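Endoglucanase (Thermotoga maritima, PDB 1VHO) is probably a metal-dependent aminopeptidase of the M42 family, using two divalent cations per subunit, despite its endoglucanase name. Local coordinates at residues 9-14 against 313-318; 60-65 against 328-333; 178-183 against 224-229; 301-306 against 321-326. All blocks are in the same frame, centred on the assembly; numbering follows the deposited sequence.

Interaction 1: 9-14 against 313-318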
loop_
_atom_site.group_PDB
_atom_site.type_symbol
_atom_site.label_atom_id
_atom_site.label_comp_id
_atom_site.label_asym_id
_atom_site.label_seq_id
_atom_site.Cartn_x
_atom_site.Cartn_y
_atom_site.Cartn_z
ATOM N N LYS A 9 9.368 8.759 9.508
ATOM C CA LYS A 9 8.165 9.181 10.242
ATOM C C LYS A 9 6.910 9.138 9.369
ATOM O O LYS A 9 5.847 8.782 9.875
ATOM C CB LYS A 9 8.315 10.575 10.841
ATOM C CG LYS A 9 7.100 11.044 11.640
ATOM C CD LYS A 9 6.775 10.078 12.785
ATOM C CE LYS A 9 6.281 10.857 14.018
ATOM N NZ LYS A 9 4.778 10.800 14.095
ATOM N N LEU A 10 6.998 9.538 8.102
ATOM C CA LEU A 10 5.861 9.508 7.187
ATOM C C LEU A 10 5.376 8.054 7.029
ATOM O O LEU A 10 4.175 7.794 6.977
ATOM C CB LEU A 10 6.252 10.040 5.798
ATOM C CG LEU A 10 5.267 9.830 4.638
ATOM C CD1 LEU A 10 3.979 10.588 4.830
ATOM C CD2 LEU A 10 5.954 10.300 3.330
ATOM N N LEU A 11 6.336 7.142 6.845
ATOM C CA LEU A 11 6.004 5.718 6.720
ATOM C C LEU A 11 5.360 5.207 8.007
ATOM O O LEU A 11 4.384 4.434 7.857
ATOM C CB LEU A 11 7.273 4.928 6.384
ATOM C CG LEU A 11 7.814 5.195 4.957
ATOM C CD1 LEU A 11 9.205 4.550 4.818
ATOM C CD2 LEU A 11 6.859 4.626 3.906
HETATM N N MSE A 12 5.858 5.531 9.174
HETATM C CA MSE A 12 5.192 5.058 10.411
HETATM C C MSE A 12 3.781 5.590 10.542
HETATM O O MSE A 12 2.809 4.840 10.858
HETATM C CB MSE A 12 6.064 5.473 11.621
HETATM C CG MSE A 12 7.304 4.585 11.728
HETATM SE SE MSE A 12 8.187 4.974 13.396
HETATM C CE MSE A 12 8.875 6.683 12.984
ATOM N N GLU A 13 3.563 6.859 10.155
ATOM C CA GLU A 13 2.225 7.435 10.272
ATOM C C GLU A 13 1.277 6.753 9.270
ATOM O O GLU A 13 0.142 6.469 9.659
ATOM C CB GLU A 13 2.197 8.960 10.066
ATOM C CG GLU A 13 2.956 9.680 11.174
ATOM C CD GLU A 13 2.769 11.201 11.160
ATOM O OE1 GLU A 13 2.253 11.826 10.231
ATOM O OE2 GLU A 13 3.189 11.807 12.156
ATOM N N LEU A 14 1.770 6.449 8.070
ATOM C CA LEU A 14 0.907 5.810 7.045
ATOM C C LEU A 14 0.563 4.389 7.478
ATOM O O LEU A 14 -0.567 3.960 7.353
ATOM C CB LEU A 14 1.591 5.801 5.676
ATOM C CG LEU A 14 1.612 7.167 4.925
ATOM C CD1 LEU A 14 2.594 7.096 3.747
ATOM C CD2 LEU A 14 0.201 7.469 4.454
ATOM N N GLU A 313 5.856 -6.072 8.768
ATOM C CA GLU A 313 6.570 -5.920 7.494
ATOM C C GLU A 313 7.713 -4.935 7.746
ATOM O O GLU A 313 7.511 -4.019 8.522
ATOM C CB GLU A 313 5.650 -5.336 6.406
ATOM C CG GLU A 313 4.563 -6.426 6.096
ATOM C CD GLU A 313 3.558 -5.930 5.073
ATOM O OE1 GLU A 313 3.315 -4.723 4.999
ATOM O OE2 GLU A 313 2.969 -6.789 4.358
HETATM N N MSE A 314 8.783 -5.030 6.979
HETATM C CA MSE A 314 9.914 -4.126 7.201
HETATM C C MSE A 314 10.400 -3.526 5.894
HETATM O O MSE A 314 10.506 -4.248 4.891
HETATM C CB MSE A 314 11.076 -4.980 7.802
HETATM C CG MSE A 314 12.339 -4.104 7.997
HETATM SE SE MSE A 314 13.794 -5.230 8.602
HETATM C CE MSE A 314 13.247 -5.541 10.406
ATOM N N VAL A 315 10.562 -2.214 5.853
ATOM C CA VAL A 315 11.065 -1.559 4.637
ATOM C C VAL A 315 12.230 -0.629 5.063
ATOM O O VAL A 315 12.344 -0.243 6.247
ATOM C CB VAL A 315 10.030 -0.689 3.921
ATOM C CG1 VAL A 315 8.872 -1.565 3.392
ATOM C CG2 VAL A 315 9.488 0.397 4.853
ATOM N N ASP A 316 13.051 -0.287 4.071
ATOM C CA ASP A 316 14.139 0.663 4.309
ATOM C C ASP A 316 13.704 2.006 3.772
ATOM O O ASP A 316 13.502 2.165 2.555
ATOM C CB ASP A 316 15.384 0.163 3.501
ATOM C CG ASP A 316 16.627 0.939 3.901
ATOM O OD1 ASP A 316 16.517 2.179 4.035
ATOM O OD2 ASP A 316 17.684 0.316 4.152
ATOM N N PRO A 317 13.558 3.061 4.576
ATOM C CA PRO A 317 13.149 4.367 4.120
ATOM C C PRO A 317 14.029 4.943 3.038
ATOM O O PRO A 317 13.539 5.755 2.236
ATOM C CB PRO A 317 13.102 5.247 5.368
ATOM C CG PRO A 317 13.201 4.320 6.518
ATOM C CD PRO A 317 13.801 3.012 6.052
ATOM N N ARG A 318 15.315 4.509 2.956
ATOM C CA ARG A 318 16.147 5.028 1.865
ATOM C C ARG A 318 15.688 4.505 0.517
ATOM O O ARG A 318 15.866 5.218 -0.496
ATOM C CB ARG A 318 17.624 4.668 2.067
ATOM C CG ARG A 318 18.246 5.218 3.347
ATOM C CD ARG A 318 19.632 4.579 3.515
ATOM N NE ARG A 318 19.456 3.135 3.785
ATOM C CZ ARG A 318 20.450 2.275 3.856
ATOM N NH1 ARG A 318 21.712 2.710 3.673
ATOM N NH2 ARG A 318 20.240 1.012 4.098
#
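V315 and P317 are the two residues of 313-318 that touch the N-terminal helix, and both do so at a single methyl, CD1 of L11. Just ahead of them, E313 accepts the backbone N-H of D172 on OE1 and that of H309 on OE2, two residues predicted to bind zinc. V315 then points its branch at the helix. CG2, flanked on both sides by main-chain atoms, N and C of its own residue, comes to 4.2 Å from L11 CD1. In L11 a chi2 of 170° sets CD1 anti to CA, and this is the branch that meets V315 and P317. This is where two elements of the fold change over: strand 313-315, bonded by its backbone to strand 165-168 at the edge of a small antiparallel sheet, gives way to the long helix 317-333. D316 is the N-cap of that helix, its OD1 accepting from R318 N at 2.8 Å. P317 follows in the first turn, its ring crossing L11 obliquely with CB 4.0 Å from CD1; V166 touches the same ring. R318 then grips D316 side-on, nearly in its guanidinium plane. NE meets OD1, which thus takes two donors from the same face of the carboxylate, while NH2 lies 2.6 Å from OD2 in a salt bridge with an N-H...O angle of 167°.

Interaction 2: 60-65 against 328-333; sequences GKLAFF and SLVAVE
Two torsions bring L62 to V330 and A331: CG stands anti to the backbone N (chi1 -179°), and a chi2 of 48°, measured to CD1, leaves CD2 extended from CA and directed at the helix. That one methyl makes every close contact between the two segments. It sits 3.8 Å from the CA of A331 and 4.0 Å from its CB, so it rests against backbone as much as side chain, as the small alanine allows. On its other partner, CD2 meets CG1 of V330 at 4.0 Å; this valine branch is likewise anti to its main-chain nitrogen, at a chi1 of 168°. The packing joins strand 61-67, an inner strand of the large mixed sheet, to the last turns of helix 317-333, which lies over one face of that sheet in the alpha/beta catalytic domain of M42 peptidases. F64, two residues along the strand, points toward the same helix without coming into close contact, and packs on L180 and I224. A331 is also touched by V196 of the adjoining strand 195-201 and by L187 of helix 171-187. Where the helix runs out, E333 makes a salt bridge through OE2 to K268 NZ, and the same oxygen is hydrogen-bonded to H269 NE2.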
loop_
_atom_site.group_PDB
_atom_site.type_symbol
_atom_site.label_atom_id
_atom_site.label_comp_id
_atom_site.label_asym_id
_atom_site.label_seq_id
_atom_site.Cartn_x
_atom_site.Cartn_y
_atom_site.Cartn_z
ATOM N N GLY A 60 3.178 16.108 -22.012
ATOM C CA GLY A 60 2.513 14.790 -22.010
ATOM C C GLY A 60 2.045 14.565 -20.556
ATOM O O GLY A 60 2.326 15.407 -19.698
ATOM N N LYS A 61 1.449 13.409 -20.344
ATOM C CA LYS A 61 0.917 13.047 -19.046
ATOM C C LYS A 61 1.523 11.723 -18.554
ATOM O O LYS A 61 1.497 10.710 -19.233
ATOM C CB LYS A 61 -0.612 12.876 -19.153
ATOM C CG LYS A 61 -1.347 14.077 -19.730
ATOM C CD LYS A 61 -2.809 13.724 -19.981
ATOM C CE LYS A 61 -3.625 14.966 -20.340
ATOM N NZ LYS A 61 -3.289 16.097 -19.417
ATOM N N LEU A 62 2.069 11.809 -17.356
ATOM C CA LEU A 62 2.715 10.662 -16.686
ATOM C C LEU A 62 1.834 10.344 -15.472
ATOM O O LEU A 62 1.517 11.287 -14.722
ATOM C CB LEU A 62 4.063 11.183 -16.221
ATOM C CG LEU A 62 5.068 10.336 -15.494
ATOM C CD1 LEU A 62 5.298 8.981 -16.162
ATOM C CD2 LEU A 62 6.403 11.107 -15.398
ATOM N N ALA A 63 1.492 9.099 -15.266
ATOM C CA ALA A 63 0.669 8.703 -14.128
ATOM C C ALA A 63 1.437 7.706 -13.263
ATOM O O ALA A 63 2.027 6.746 -13.794
ATOM C CB ALA A 63 -0.647 8.080 -14.590
ATOM N N PHE A 64 1.391 7.886 -11.967
ATOM C CA PHE A 64 2.051 7.025 -10.986
ATOM C C PHE A 64 0.907 6.424 -10.140
ATOM O O PHE A 64 0.029 7.218 -9.745
ATOM C CB PHE A 64 3.030 7.762 -10.099
ATOM C CG PHE A 64 4.173 8.454 -10.796
ATOM C CD1 PHE A 64 4.815 7.869 -11.876
ATOM C CD2 PHE A 64 4.587 9.708 -10.392
ATOM C CE1 PHE A 64 5.846 8.538 -12.534
ATOM C CE2 PHE A 64 5.646 10.360 -11.011
ATOM C CZ PHE A 64 6.279 9.774 -12.086
ATOM N N PHE A 65 0.938 5.134 -9.851
ATOM C CA PHE A 65 -0.198 4.533 -9.147
ATOM C C PHE A 65 0.217 3.736 -7.908
ATOM O O PHE A 65 1.187 2.959 -7.977
ATOM C CB PHE A 65 -0.860 3.507 -10.119
ATOM C CG PHE A 65 -1.483 4.087 -11.373
ATOM C CD1 PHE A 65 -0.707 4.220 -12.538
ATOM C CD2 PHE A 65 -2.784 4.497 -11.389
ATOM C CE1 PHE A 65 -1.292 4.760 -13.676
ATOM C CE2 PHE A 65 -3.380 5.029 -12.535
ATOM C CZ PHE A 65 -2.607 5.160 -13.689
ATOM N N SER A 328 10.684 11.545 -9.577
ATOM C CA SER A 328 10.688 13.006 -9.805
ATOM C C SER A 328 11.628 13.281 -11.006
ATOM O O SER A 328 11.281 14.114 -11.860
ATOM C CB SER A 328 11.076 13.793 -8.583
ATOM O OG SER A 328 12.450 13.678 -8.175
ATOM N N LEU A 329 12.763 12.636 -11.116
ATOM C CA LEU A 329 13.698 12.810 -12.237
ATOM C C LEU A 329 13.113 12.322 -13.540
ATOM O O LEU A 329 13.369 12.901 -14.612
ATOM C CB LEU A 329 15.059 12.182 -11.921
ATOM C CG LEU A 329 15.801 12.900 -10.795
ATOM C CD1 LEU A 329 16.929 12.049 -10.205
ATOM C CD2 LEU A 329 16.364 14.231 -11.306
ATOM N N VAL A 330 12.260 11.290 -13.504
ATOM C CA VAL A 330 11.599 10.802 -14.717
ATOM C C VAL A 330 10.696 11.908 -15.228
ATOM O O VAL A 330 10.663 12.243 -16.419
ATOM C CB VAL A 330 10.808 9.500 -14.472
ATOM C CG1 VAL A 330 9.885 9.143 -15.616
ATOM C CG2 VAL A 330 11.795 8.338 -14.237
ATOM N N ALA A 331 9.956 12.573 -14.310
ATOM C CA ALA A 331 9.100 13.665 -14.727
ATOM C C ALA A 331 9.910 14.822 -15.298
ATOM O O ALA A 331 9.353 15.625 -16.068
ATOM C CB ALA A 331 8.213 14.158 -13.563
ATOM N N VAL A 332 11.168 14.973 -14.955
ATOM C CA VAL A 332 12.001 16.057 -15.476
ATOM C C VAL A 332 12.717 15.724 -16.771
ATOM O O VAL A 332 12.665 16.492 -17.749
ATOM C CB VAL A 332 13.060 16.452 -14.435
ATOM C CG1 VAL A 332 14.013 17.549 -14.979
ATOM C CG2 VAL A 332 12.426 16.955 -13.142
ATOM N N GLU A 333 13.269 14.507 -16.886
ATOM C CA GLU A 333 14.059 14.119 -18.034
ATOM C C GLU A 333 13.502 13.135 -19.019
ATOM O O GLU A 333 14.158 12.926 -20.059
ATOM C CB GLU A 333 15.382 13.479 -17.486
ATOM C CG GLU A 333 16.149 14.548 -16.685
ATOM C CD GLU A 333 17.460 14.020 -16.160
ATOM O OE1 GLU A 333 17.777 12.836 -16.412
ATOM O OE2 GLU A 333 18.179 14.740 -15.438
#

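Interaction 3: 178-183 against 224-229; sequences GVLVKV and IVMDVT
Flat groups take no part where V179 and L180 meet M226, since all three touching side chains are flexible or branched chains with neither ring nor amide; the contact has no stacked faces or edges. A flat group close by is the carboxylate of D227, one residue on, which belongs to the opposite side of the strand. There its OD1 accepts a weak bond from the backbone N of V228 at 2.8 Å and is engaged by R281 in a salt bridge. M226, modelled as selenomethionine, points toward helix 171-187 and makes both contacts from different points along its chain. Near the root, CG lies 4.1 Å from CD2 of L180, with the leucine's CG almost as close. Farther out, SE comes to 4.0 Å from CG1 of V179. The chain is bent at chi2 (-71°), which sets SE against the valine, and again at chi3 beyond it. Both helix residues cross the M226 side chain at a slant. L323 of helix 317-333 also touches M226, and L180 continues onto F64 and A66 of the neighbouring strand. Strand 222-229 runs through the middle of the mixed sheet, and its alternation is plain: M226 faces the helices, D227 the other way. That pattern, a helix packed on a central strand that carries a predicted metal ligand, D227, is consistent with the alpha/beta/alpha zinc exopeptidase fold, in which this aspartate would probably bind the first zinc.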
loop_
_atom_site.group_PDB
_atom_site.type_symbol
_atom_site.label_atom_id
_atom_site.label_comp_id
_atom_site.label_asym_id
_atom_site.label_seq_id
_atom_site.Cartn_x
_atom_site.Cartn_y
_atom_site.Cartn_z
ATOM N N GLY A 178 3.811 6.306 0.496
ATOM C CA GLY A 178 4.907 7.154 0.999
ATOM C C GLY A 178 5.793 7.605 -0.204
ATOM O O GLY A 178 6.167 8.766 -0.307
ATOM N N VAL A 179 6.119 6.674 -1.101
ATOM C CA VAL A 179 6.943 7.045 -2.277
ATOM C C VAL A 179 6.239 8.149 -3.074
ATOM O O VAL A 179 6.808 9.188 -3.421
ATOM C CB VAL A 179 7.086 5.847 -3.258
ATOM C CG1 VAL A 179 7.739 6.356 -4.595
ATOM C CG2 VAL A 179 7.892 4.715 -2.683
ATOM N N LEU A 180 4.926 7.965 -3.318
ATOM C CA LEU A 180 4.215 8.959 -4.141
ATOM C C LEU A 180 4.075 10.298 -3.447
ATOM O O LEU A 180 4.109 11.353 -4.132
ATOM C CB LEU A 180 2.895 8.370 -4.648
ATOM C CG LEU A 180 3.076 7.088 -5.511
ATOM C CD1 LEU A 180 1.746 6.752 -6.176
ATOM C CD2 LEU A 180 4.143 7.346 -6.600
ATOM N N VAL A 181 3.929 10.269 -2.116
ATOM C CA VAL A 181 3.864 11.574 -1.386
ATOM C C VAL A 181 5.215 12.281 -1.545
ATOM O O VAL A 181 5.250 13.509 -1.847
ATOM C CB VAL A 181 3.564 11.327 0.107
ATOM C CG1 VAL A 181 3.811 12.613 0.924
ATOM C CG2 VAL A 181 2.092 10.907 0.259
ATOM N N LYS A 182 6.301 11.529 -1.392
ATOM C CA LYS A 182 7.661 12.117 -1.520
ATOM C C LYS A 182 7.916 12.592 -2.950
ATOM O O LYS A 182 8.608 13.611 -3.156
ATOM C CB LYS A 182 8.729 11.145 -1.040
ATOM C CG LYS A 182 8.706 10.864 0.475
ATOM C CD LYS A 182 8.981 12.101 1.328
ATOM C CE LYS A 182 10.438 12.494 1.324
ATOM N NZ LYS A 182 10.714 13.635 2.224
ATOM N N VAL A 183 7.422 11.881 -3.960
ATOM C CA VAL A 183 7.625 12.380 -5.342
ATOM C C VAL A 183 7.060 13.808 -5.476
ATOM O O VAL A 183 7.669 14.697 -6.072
ATOM C CB VAL A 183 6.870 11.496 -6.349
ATOM C CG1 VAL A 183 6.867 12.094 -7.763
ATOM C CG2 VAL A 183 7.498 10.106 -6.407
ATOM N N ILE A 224 3.631 4.438 -14.302
ATOM C CA ILE A 224 4.560 3.659 -13.463
ATOM C C ILE A 224 3.704 3.140 -12.285
ATOM O O ILE A 224 3.146 3.944 -11.548
ATOM C CB ILE A 224 5.764 4.464 -13.017
ATOM C CG1 ILE A 224 6.455 5.143 -14.248
ATOM C CG2 ILE A 224 6.751 3.550 -12.279
ATOM C CD1 ILE A 224 7.822 5.775 -13.830
ATOM N N VAL A 225 3.595 1.834 -12.163
ATOM C CA VAL A 225 2.785 1.217 -11.110
ATOM C C VAL A 225 3.717 0.817 -9.975
ATOM O O VAL A 225 4.731 0.191 -10.222
ATOM C CB VAL A 225 2.036 -0.037 -11.618
ATOM C CG1 VAL A 225 1.392 -0.829 -10.500
ATOM C CG2 VAL A 225 1.005 0.364 -12.667
HETATM N N MSE A 226 3.315 1.128 -8.740
HETATM C CA MSE A 226 4.150 0.802 -7.598
HETATM C C MSE A 226 3.739 -0.561 -7.027
HETATM O O MSE A 226 2.537 -0.821 -6.912
HETATM C CB MSE A 226 3.874 1.816 -6.470
HETATM C CG MSE A 226 4.156 3.265 -6.760
HETATM SE SE MSE A 226 6.051 3.548 -6.857
HETATM C CE MSE A 226 6.323 3.305 -8.738
ATOM N N ASP A 227 4.709 -1.261 -6.473
ATOM C CA ASP A 227 4.386 -2.526 -5.816
ATOM C C ASP A 227 5.498 -2.762 -4.788
ATOM O O ASP A 227 6.315 -1.862 -4.552
ATOM C CB ASP A 227 4.328 -3.672 -6.822
ATOM C CG ASP A 227 3.396 -4.799 -6.402
ATOM O OD1 ASP A 227 3.044 -4.948 -5.209
ATOM O OD2 ASP A 227 2.980 -5.573 -7.289
ATOM N N VAL A 228 5.459 -3.904 -4.132
ATOM C CA VAL A 228 6.515 -4.261 -3.186
ATOM C C VAL A 228 6.971 -5.687 -3.558
ATOM O O VAL A 228 6.193 -6.404 -4.210
ATOM C CB VAL A 228 6.097 -4.251 -1.705
ATOM C CG1 VAL A 228 5.857 -2.788 -1.238
ATOM C CG2 VAL A 228 4.816 -5.060 -1.548
ATOM N N THR A 229 8.187 -6.024 -3.157
ATOM C CA THR A 229 8.654 -7.394 -3.461
ATOM C C THR A 229 9.731 -7.803 -2.485
ATOM O O THR A 229 10.322 -7.017 -1.760
ATOM C CB THR A 229 9.291 -7.375 -4.884
ATOM O OG1 THR A 229 9.488 -8.711 -5.359
ATOM C CG2 THR A 229 10.666 -6.694 -4.850
#

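Interaction 4: 301-306 against 321-326. With SO4 (sulfate ion), chain D.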
loop_
_atom_site.group_PDB
_atom_site.type_symbol
_atom_site.label_atom_id
_atom_site.label_comp_id
_atom_site.label_asym_id
_atom_site.label_seq_id
_atom_site.Cartn_x
_atom_site.Cartn_y
_atom_site.Cartn_z
ATOM N N ILE A 301 7.631 -0.820 -10.727
ATOM C CA ILE A 301 8.795 -0.588 -9.872
ATOM C C ILE A 301 8.362 -0.899 -8.431
ATOM O O ILE A 301 7.340 -0.361 -7.995
ATOM C CB ILE A 301 9.409 0.802 -9.984
ATOM C CG1 ILE A 301 9.733 1.153 -11.454
ATOM C CG2 ILE A 301 10.715 0.886 -9.184
ATOM C CD1 ILE A 301 10.166 2.549 -11.713
ATOM N N SER A 302 9.170 -1.646 -7.724
ATOM C CA SER A 302 8.852 -2.114 -6.401
ATOM C C SER A 302 9.828 -1.737 -5.309
ATOM O O SER A 302 11.031 -1.610 -5.537
ATOM C CB SER A 302 8.796 -3.683 -6.400
ATOM O OG SER A 302 7.714 -4.101 -7.253
ATOM N N ILE A 303 9.252 -1.616 -4.096
ATOM C CA ILE A 303 10.062 -1.355 -2.899
ATOM C C ILE A 303 10.339 -2.698 -2.202
ATOM O O ILE A 303 9.395 -3.486 -1.991
ATOM C CB ILE A 303 9.249 -0.436 -1.962
ATOM C CG1 ILE A 303 9.188 0.997 -2.517
ATOM C CG2 ILE A 303 9.874 -0.427 -0.553
ATOM C CD1 ILE A 303 10.518 1.711 -2.694
ATOM N N PRO A 304 11.581 -3.022 -1.874
ATOM C CA PRO A 304 11.921 -4.262 -1.185
ATOM C C PRO A 304 11.227 -4.263 0.190
ATOM O O PRO A 304 11.239 -3.235 0.878
ATOM C CB PRO A 304 13.433 -4.190 -0.926
ATOM C CG PRO A 304 13.900 -3.262 -2.051
ATOM C CD PRO A 304 12.798 -2.206 -2.107
ATOM N N LEU A 305 10.582 -5.366 0.489
ATOM C CA LEU A 305 9.893 -5.421 1.815
ATOM C C LEU A 305 10.158 -6.781 2.400
ATOM O O LEU A 305 10.088 -7.799 1.708
ATOM C CB LEU A 305 8.412 -5.135 1.542
ATOM C CG LEU A 305 7.437 -5.176 2.715
ATOM C CD1 LEU A 305 6.213 -4.340 2.338
ATOM C CD2 LEU A 305 7.000 -6.607 3.043
ATOM N N LYS A 306 10.434 -6.856 3.695
ATOM C CA LYS A 306 10.666 -8.171 4.315
ATOM C C LYS A 306 9.502 -8.522 5.208
ATOM O O LYS A 306 8.845 -7.633 5.773
ATOM C CB LYS A 306 11.996 -8.035 5.079
ATOM C CG LYS A 306 12.688 -9.343 5.426
ATOM C CD LYS A 306 14.046 -9.042 6.075
ATOM C CE LYS A 306 15.029 -10.174 5.878
ATOM N NZ LYS A 306 14.785 -11.315 6.807
ATOM N N GLU A 321 12.787 6.782 -0.412
ATOM C CA GLU A 321 13.203 8.100 -0.885
ATOM C C GLU A 321 13.891 8.050 -2.238
ATOM O O GLU A 321 13.672 8.935 -3.052
ATOM C CB GLU A 321 14.230 8.722 0.087
ATOM C CG GLU A 321 13.802 8.707 1.520
ATOM C CD GLU A 321 14.740 9.531 2.410
ATOM O OE1 GLU A 321 15.934 9.176 2.485
ATOM O OE2 GLU A 321 14.209 10.492 2.975
ATOM N N GLU A 322 14.801 7.067 -2.437
ATOM C CA GLU A 322 15.475 6.975 -3.737
ATOM C C GLU A 322 14.498 6.691 -4.853
ATOM O O GLU A 322 14.645 7.236 -5.942
ATOM C CB GLU A 322 16.630 5.955 -3.732
ATOM C CG GLU A 322 17.815 6.469 -2.889
ATOM C CD GLU A 322 18.533 7.628 -3.578
ATOM O OE1 GLU A 322 18.193 8.799 -3.329
ATOM O OE2 GLU A 322 19.406 7.410 -4.435
ATOM N N LEU A 323 13.454 5.869 -4.615
ATOM C CA LEU A 323 12.457 5.667 -5.670
ATOM C C LEU A 323 11.772 6.986 -5.982
ATOM O O LEU A 323 11.475 7.339 -7.145
ATOM C CB LEU A 323 11.464 4.551 -5.280
ATOM C CG LEU A 323 10.376 4.271 -6.322
ATOM C CD1 LEU A 323 10.981 4.189 -7.740
ATOM C CD2 LEU A 323 9.589 2.996 -6.052
ATOM N N ALA A 324 11.349 7.726 -4.911
ATOM C CA ALA A 324 10.673 8.997 -5.201
ATOM C C ALA A 324 11.625 9.972 -5.947
ATOM O O ALA A 324 11.174 10.699 -6.819
ATOM C CB ALA A 324 10.277 9.635 -3.860
ATOM N N ARG A 325 12.897 9.971 -5.583
ATOM C CA ARG A 325 13.872 10.839 -6.274
ATOM C C ARG A 325 13.922 10.462 -7.740
ATOM O O ARG A 325 13.863 11.305 -8.645
ATOM C CB ARG A 325 15.276 10.712 -5.606
ATOM C CG ARG A 325 16.309 11.688 -6.210
ATOM C CD ARG A 325 17.542 11.799 -5.325
ATOM N NE ARG A 325 18.458 10.651 -5.411
ATOM C CZ ARG A 325 19.416 10.539 -6.331
ATOM N NH1 ARG A 325 19.622 11.482 -7.269
ATOM N NH2 ARG A 325 20.191 9.467 -6.329
ATOM N N LEU A 326 14.029 9.154 -8.035
ATOM C CA LEU A 326 14.031 8.705 -9.426
ATOM C C LEU A 326 12.766 9.088 -10.144
ATOM O O LEU A 326 12.817 9.545 -11.306
ATOM C CB LEU A 326 14.099 7.134 -9.435
ATOM C CG LEU A 326 14.020 6.515 -10.832
ATOM C CD1 LEU A 326 15.119 7.097 -11.738
ATOM C CD2 LEU A 326 14.188 4.981 -10.738
HETATM S S SO4 D . 20.073 14.730 -8.234
HETATM O O1 SO4 D . 21.115 14.920 -7.149
HETATM O O2 SO4 D . 20.716 13.867 -9.275
HETATM O O3 SO4 D . 18.860 14.107 -7.635
HETATM O O4 SO4 D . 19.746 16.075 -8.810
#
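The apolar part of the contact is a leucine, L323, set between two isoleucines, I301 and I303. CD1 of L323 meets I301 alone, 3.6 Å from its CG2, while CD2 lies 3.7 Å from CD1 of I303 and also near CG2 of I301. L323 reaches the strand with CG anti to the backbone N, which sends its fork in between the two isoleucines. I303 does not aim at the helix from its root; its bent chain (chi2 -61°) brings CD1 against CD2 of the leucine.

The charged part runs along the outer side of the helix. R325 grips E322, one turn earlier, side-on with two nitrogens: NE to OE1 at 2.8 Å and NH2 to OE2 at 2.9 Å, both carboxylate oxygens lying close to the guanidinium plane. OE2 uses its syn lone pair; OE1 is met on the syn side but 25° out of the carboxylate plane, by a nearly straight N-H...O bond (170°). NH2 also donates to the backbone O of H269. NH1 holds a sulfate ion, probably from the crystallisation liquor, by a bond of 2.8 Å to O3; H269 ND1 binds the same ion. With an alanine here, the E322 carboxylate would probably be left without its charged mate and set free to turn, and the sulfate would lose its arginine partner.

Around these three residues, L323 also touches M226 of strand 222-229 and V179 of helix 171-187, and I301 touches I224. Helix 317-333 thus lies beside helix 171-187 on one face of the mixed sheet, over strand 297-304, which pairs with 222-229 and 247-249.

Overall arrangement
From the N terminus, 9-14 opens the loop of interaction 1 and 60-65 that of interaction 2. Interaction 3 runs from 178-183 to 224-229 and is complete before either of them closes. Interaction 4 then opens at 301-306; interaction 1 closes at 313-318, interaction 4 at 321-326 and interaction 2 at 328-333. Interactions 1 and 4 therefore cross, as do 1 and 2, whereas 4 falls wholly within 2. Interactions 1, 2 and 4 share helix 317-333, tying its start to the N-terminal helix and its later turns to strands 297-304 and 61-67. Interaction 3 adds helix 171-187 and strand 222-229, which lies between 61-67 and 297-304 and is hydrogen-bonded to each.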